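Local coordinates for GDSL-like protein (Collinsella aerofaciens ATCC 25986, PDB 7BXD) that probably hydrolyses ester bonds of acylated substrates as a GDSL-like acylhydrolase of the SGNH hydrolase superfamily, at residues A[77-88]-A[124-134]. Residues are numbered along the deposited sequence; the frame is centred on the assembly and turned at random.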
loop_
_atom_site.group_PDB
_atom_site.type_symbol
_atom_site.label_atom_id
_atom_site.label_comp_id
_atom_site.label_asym_id
_atom_site.label_seq_id
_atom_site.Cartn_x
_atom_site.Cartn_y
_atom_site.Cartn_z
ATOM N N ILE A 77 0.818 -0.127 -8.663
ATOM C CA ILE A 77 -0.406 -0.917 -8.796
ATOM C C ILE A 77 -0.654 -1.262 -10.261
ATOM O O ILE A 77 -0.935 -2.424 -10.605
ATOM C CB ILE A 77 -1.594 -0.198 -8.138
ATOM C CG1 ILE A 77 -1.410 -0.232 -6.604
ATOM C CG2 ILE A 77 -2.938 -0.865 -8.517
ATOM C CD1 ILE A 77 -2.519 0.443 -5.806
ATOM N N ALA A 78 -0.528 -0.262 -11.151
ATOM C CA ALA A 78 -0.874 -0.431 -12.558
ATOM C C ALA A 78 0.290 -0.930 -13.404
ATOM O O ALA A 78 1.476 -0.681 -13.111
ATOM C CB ALA A 78 -1.339 0.884 -13.157
ATOM N N ILE A 79 -0.071 -1.607 -14.507
ATOM C CA ILE A 79 0.912 -2.011 -15.505
ATOM C C ILE A 79 1.450 -0.782 -16.215
ATOM O O ILE A 79 0.691 0.127 -16.565
ATOM C CB ILE A 79 0.274 -2.938 -16.562
ATOM C CG1 ILE A 79 -0.403 -4.133 -15.904
ATOM C CG2 ILE A 79 1.335 -3.371 -17.570
ATOM C CD1 ILE A 79 -1.066 -5.078 -16.918
ATOM N N LYS A 80 2.753 -0.781 -16.489
ATOM C CA LYS A 80 3.397 0.238 -17.314
ATOM C C LYS A 80 4.551 -0.423 -18.062
ATOM O O LYS A 80 5.187 -1.340 -17.538
ATOM C CB LYS A 80 3.873 1.436 -16.462
ATOM C CG LYS A 80 4.110 2.709 -17.272
ATOM C CD LYS A 80 4.477 3.896 -16.406
ATOM C CE LYS A 80 4.559 5.157 -17.266
ATOM N NZ LYS A 80 5.451 6.224 -16.745
ATOM N N ALA A 81 4.826 0.044 -19.284
ATOM C CA ALA A 81 5.730 -0.713 -20.149
ATOM C C ALA A 81 7.171 -0.771 -19.645
ATOM O O ALA A 81 7.942 -1.595 -20.145
ATOM C CB ALA A 81 5.693 -0.159 -21.562
ATOM N N ASP A 82 7.557 0.079 -18.692
ATOM C CA ASP A 82 8.929 0.147 -18.218
ATOM C C ASP A 82 9.248 -0.858 -17.121
ATOM O O ASP A 82 10.413 -0.957 -16.725
ATOM C CB ASP A 82 9.298 1.579 -17.785
ATOM C CG ASP A 82 8.459 2.092 -16.628
ATOM O OD1 ASP A 82 7.348 1.561 -16.367
ATOM O OD2 ASP A 82 8.925 3.065 -15.985
ATOM N N ARG A 83 8.261 -1.597 -16.621
ATOM C CA ARG A 83 8.481 -2.595 -15.585
ATOM C C ARG A 83 7.585 -3.793 -15.874
ATOM O O ARG A 83 6.648 -3.717 -16.685
ATOM C CB ARG A 83 8.172 -2.040 -14.181
ATOM C CG ARG A 83 8.989 -0.816 -13.796
ATOM C CD ARG A 83 8.733 -0.427 -12.344
ATOM N NE ARG A 83 9.244 -1.417 -11.382
ATOM C CZ ARG A 83 10.314 -1.246 -10.617
ATOM N NH1 ARG A 83 11.062 -0.154 -10.738
ATOM N NH2 ARG A 83 10.652 -2.188 -9.753
ATOM N N THR A 84 7.836 -4.900 -15.169
ATOM C CA THR A 84 6.974 -6.075 -15.281
ATOM C C THR A 84 6.460 -6.584 -13.932
ATOM O O THR A 84 5.955 -7.728 -13.857
ATOM C CB THR A 84 7.685 -7.197 -16.021
ATOM O OG1 THR A 84 8.911 -7.495 -15.328
ATOM C CG2 THR A 84 7.965 -6.767 -17.453
ATOM N N ASP A 85 6.568 -5.775 -12.875
ATOM C CA ASP A 85 6.291 -6.192 -11.501
ATOM C C ASP A 85 5.180 -5.386 -10.842
ATOM O O ASP A 85 5.191 -5.210 -9.627
ATOM C CB ASP A 85 7.568 -6.120 -10.660
ATOM C CG ASP A 85 8.118 -4.708 -10.536
ATOM O OD1 ASP A 85 7.611 -3.764 -11.183
ATOM O OD2 ASP A 85 9.083 -4.550 -9.746
ATOM N N SER A 86 4.201 -4.949 -11.625
ATOM C CA SER A 86 3.061 -4.236 -11.044
ATOM C C SER A 86 2.252 -5.158 -10.129
ATOM O O SER A 86 2.368 -6.400 -10.177
ATOM C CB SER A 86 2.121 -3.729 -12.126
ATOM O OG SER A 86 1.493 -4.789 -12.839
ATOM N N PHE A 87 1.414 -4.542 -9.276
ATOM C CA PHE A 87 0.529 -5.375 -8.464
ATOM C C PHE A 87 -0.333 -6.245 -9.377
ATOM O O PHE A 87 -0.584 -7.414 -9.088
ATOM C CB PHE A 87 -0.383 -4.545 -7.552
ATOM C CG PHE A 87 0.276 -3.834 -6.383
ATOM C CD1 PHE A 87 1.443 -3.047 -6.509
ATOM C CD2 PHE A 87 -0.334 -3.897 -5.126
ATOM C CE1 PHE A 87 1.953 -2.331 -5.397
ATOM C CE2 PHE A 87 0.181 -3.184 -4.034
ATOM C CZ PHE A 87 1.295 -2.405 -4.171
ATOM N N VAL A 88 -0.842 -5.668 -10.470
ATOM C CA VAL A 88 -1.665 -6.437 -11.401
ATOM C C VAL A 88 -0.893 -7.661 -11.893
ATOM O O VAL A 88 -1.436 -8.768 -11.938
ATOM C CB VAL A 88 -2.115 -5.542 -12.571
ATOM C CG1 VAL A 88 -2.692 -6.375 -13.728
ATOM C CG2 VAL A 88 -3.127 -4.493 -12.083
ATOM N N ALA A 124 -5.876 -1.952 -17.195
ATOM C CA ALA A 124 -4.942 -2.137 -16.088
ATOM C C ALA A 124 -3.690 -1.278 -16.204
ATOM O O ALA A 124 -2.882 -1.284 -15.265
ATOM C CB ALA A 124 -4.582 -3.621 -15.954
ATOM N N HIS A 125 -3.522 -0.531 -17.298
ATOM C CA HIS A 125 -2.507 0.515 -17.390
ATOM C C HIS A 125 -2.977 1.849 -16.811
ATOM O O HIS A 125 -2.157 2.767 -16.690
ATOM C CB HIS A 125 -2.098 0.746 -18.849
ATOM C CG HIS A 125 -1.498 -0.456 -19.485
ATOM N ND1 HIS A 125 -2.271 -1.423 -20.087
ATOM C CD2 HIS A 125 -0.216 -0.862 -19.610
ATOM C CE1 HIS A 125 -1.485 -2.363 -20.588
ATOM N NE2 HIS A 125 -0.234 -2.061 -20.285
ATOM N N GLU A 126 -4.269 2.010 -16.518
ATOM C CA GLU A 126 -4.772 3.212 -15.866
ATOM C C GLU A 126 -4.964 2.902 -14.387
ATOM O O GLU A 126 -5.265 1.766 -14.020
ATOM C CB GLU A 126 -6.109 3.648 -16.473
ATOM C CG GLU A 126 -6.019 4.217 -17.873
ATOM C CD GLU A 126 -7.371 4.612 -18.455
ATOM O OE1 GLU A 126 -8.422 4.133 -17.976
ATOM O OE2 GLU A 126 -7.376 5.389 -19.456
ATOM N N PHE A 127 -4.798 3.911 -13.526
ATOM C CA PHE A 127 -4.918 3.642 -12.100
ATOM C C PHE A 127 -6.304 3.130 -11.734
ATOM O O PHE A 127 -6.432 2.154 -10.981
ATOM C CB PHE A 127 -4.578 4.885 -11.296
ATOM C CG PHE A 127 -4.337 4.582 -9.847
ATOM C CD1 PHE A 127 -3.197 3.872 -9.442
ATOM C CD2 PHE A 127 -5.234 5.024 -8.870
ATOM C CE1 PHE A 127 -2.979 3.604 -8.115
ATOM C CE2 PHE A 127 -4.990 4.750 -7.544
ATOM C CZ PHE A 127 -3.863 4.044 -7.167
ATOM N N TYR A 128 -7.359 3.806 -12.211
ATOM C CA TYR A 128 -8.719 3.324 -11.914
ATOM C C TYR A 128 -8.889 1.882 -12.356
ATOM O O TYR A 128 -9.517 1.075 -11.652
ATOM C CB TYR A 128 -9.798 4.192 -12.582
ATOM C CG TYR A 128 -10.215 5.441 -11.832
ATOM C CD1 TYR A 128 -11.170 5.375 -10.814
ATOM C CD2 TYR A 128 -9.722 6.701 -12.186
ATOM C CE1 TYR A 128 -11.626 6.507 -10.171
ATOM C CE2 TYR A 128 -10.160 7.842 -11.530
ATOM C CZ TYR A 128 -11.104 7.743 -10.520
ATOM O OH TYR A 128 -11.503 8.893 -9.858
ATOM N N GLY A 129 -8.414 1.552 -13.559
ATOM C CA GLY A 129 -8.608 0.215 -14.084
ATOM C C GLY A 129 -7.788 -0.826 -13.361
ATOM O O GLY A 129 -8.231 -1.973 -13.212
ATOM N N ALA A 130 -6.586 -0.461 -12.894
ATOM C CA ALA A 130 -5.766 -1.402 -12.154
ATOM C C ALA A 130 -6.363 -1.718 -10.786
ATOM O O ALA A 130 -6.339 -2.883 -10.342
ATOM C CB ALA A 130 -4.349 -0.852 -12.024
ATOM N N VAL A 131 -6.846 -0.694 -10.067
ATOM C CA VAL A 131 -7.481 -0.952 -8.779
ATOM C C VAL A 131 -8.704 -1.842 -8.983
ATOM O O VAL A 131 -8.952 -2.788 -8.225
ATOM C CB VAL A 131 -7.816 0.352 -8.031
ATOM C CG1 VAL A 131 -8.550 0.051 -6.702
ATOM C CG2 VAL A 131 -6.542 1.153 -7.741
ATOM N N ASP A 132 -9.501 -1.544 -10.021
ATOM C CA ASP A 132 -10.661 -2.366 -10.351
ATOM C C ASP A 132 -10.246 -3.812 -10.609
ATOM O O ASP A 132 -10.870 -4.753 -10.099
ATOM C CB ASP A 132 -11.360 -1.722 -11.555
ATOM C CG ASP A 132 -12.635 -2.429 -11.950
ATOM O OD1 ASP A 132 -13.681 -2.104 -11.348
ATOM O OD2 ASP A 132 -12.578 -3.291 -12.853
ATOM N N TYR A 133 -9.198 -4.006 -11.413
ATOM C CA TYR A 133 -8.701 -5.366 -11.667
ATOM C C TYR A 133 -8.337 -6.074 -10.375
ATOM O O TYR A 133 -8.656 -7.258 -10.199
ATOM C CB TYR A 133 -7.486 -5.324 -12.602
ATOM C CG TYR A 133 -6.938 -6.693 -12.891
ATOM C CD1 TYR A 133 -5.953 -7.257 -12.064
ATOM C CD2 TYR A 133 -7.392 -7.422 -14.008
ATOM C CE1 TYR A 133 -5.457 -8.510 -12.317
ATOM C CE2 TYR A 133 -6.896 -8.682 -14.272
ATOM C CZ TYR A 133 -5.935 -9.222 -13.421
ATOM O OH TYR A 133 -5.440 -10.502 -13.690
ATOM N N LEU A 134 -7.594 -5.404 -9.489
ATOM C CA LEU A 134 -7.171 -6.079 -8.262
ATOM C C LEU A 134 -8.364 -6.537 -7.450
ATOM O O LEU A 134 -8.377 -7.657 -6.930
ATOM C CB LEU A 134 -6.289 -5.178 -7.400
ATOM C CG LEU A 134 -4.875 -4.844 -7.907
ATOM C CD1 LEU A 134 -4.169 -4.046 -6.805
ATOM C CD2 LEU A 134 -4.090 -6.097 -8.245
HETATM O O HOH W 1 0.546 2.779 -16.955
#
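Ile79 lies over one face of the His125 imidazole: its CB stands 4.0 Å from the ring centroid, 26° off the normal, which qualifies as a CH-pi contact offset toward the rim. With chi1 at -55°, CG1 lies beside the backbone N and CG2 anti to it, and CG2 comes to 3.4 Å from His125 NE2. Ile79 N donates to Ala124 O (2.9 Å, 149° at the hydrogen), His125 CA-H points at Ile79 O, and one water donates to both Ile79 O and His125 O; these links join loop residue Ile79 to Ala124 and His125, just ahead of helix 127-141. A second CH-pi pair forms where Val88 CG1 sits 4.1 Å from the centroid of the Tyr133 ring and over its face, while CG2 turns to Ala130 CB. Ala130 CB lies 3.5 Å from Ala78 CA, so the loop backbone packs directly against the helix. Ile77 divides its branches: CG2 packs 3.8 Å from Leu134 CD1, and CD1 reaches Phe127 CE1 at 3.9 Å. The contact thus joins the loop and first turn of helix 87-90 to the lead-in and first turns of helix 127-141, with Phe87 and Leu134 meeting Val103 of strand 100-104 and Ile77 touching Met183 of helix 176-189.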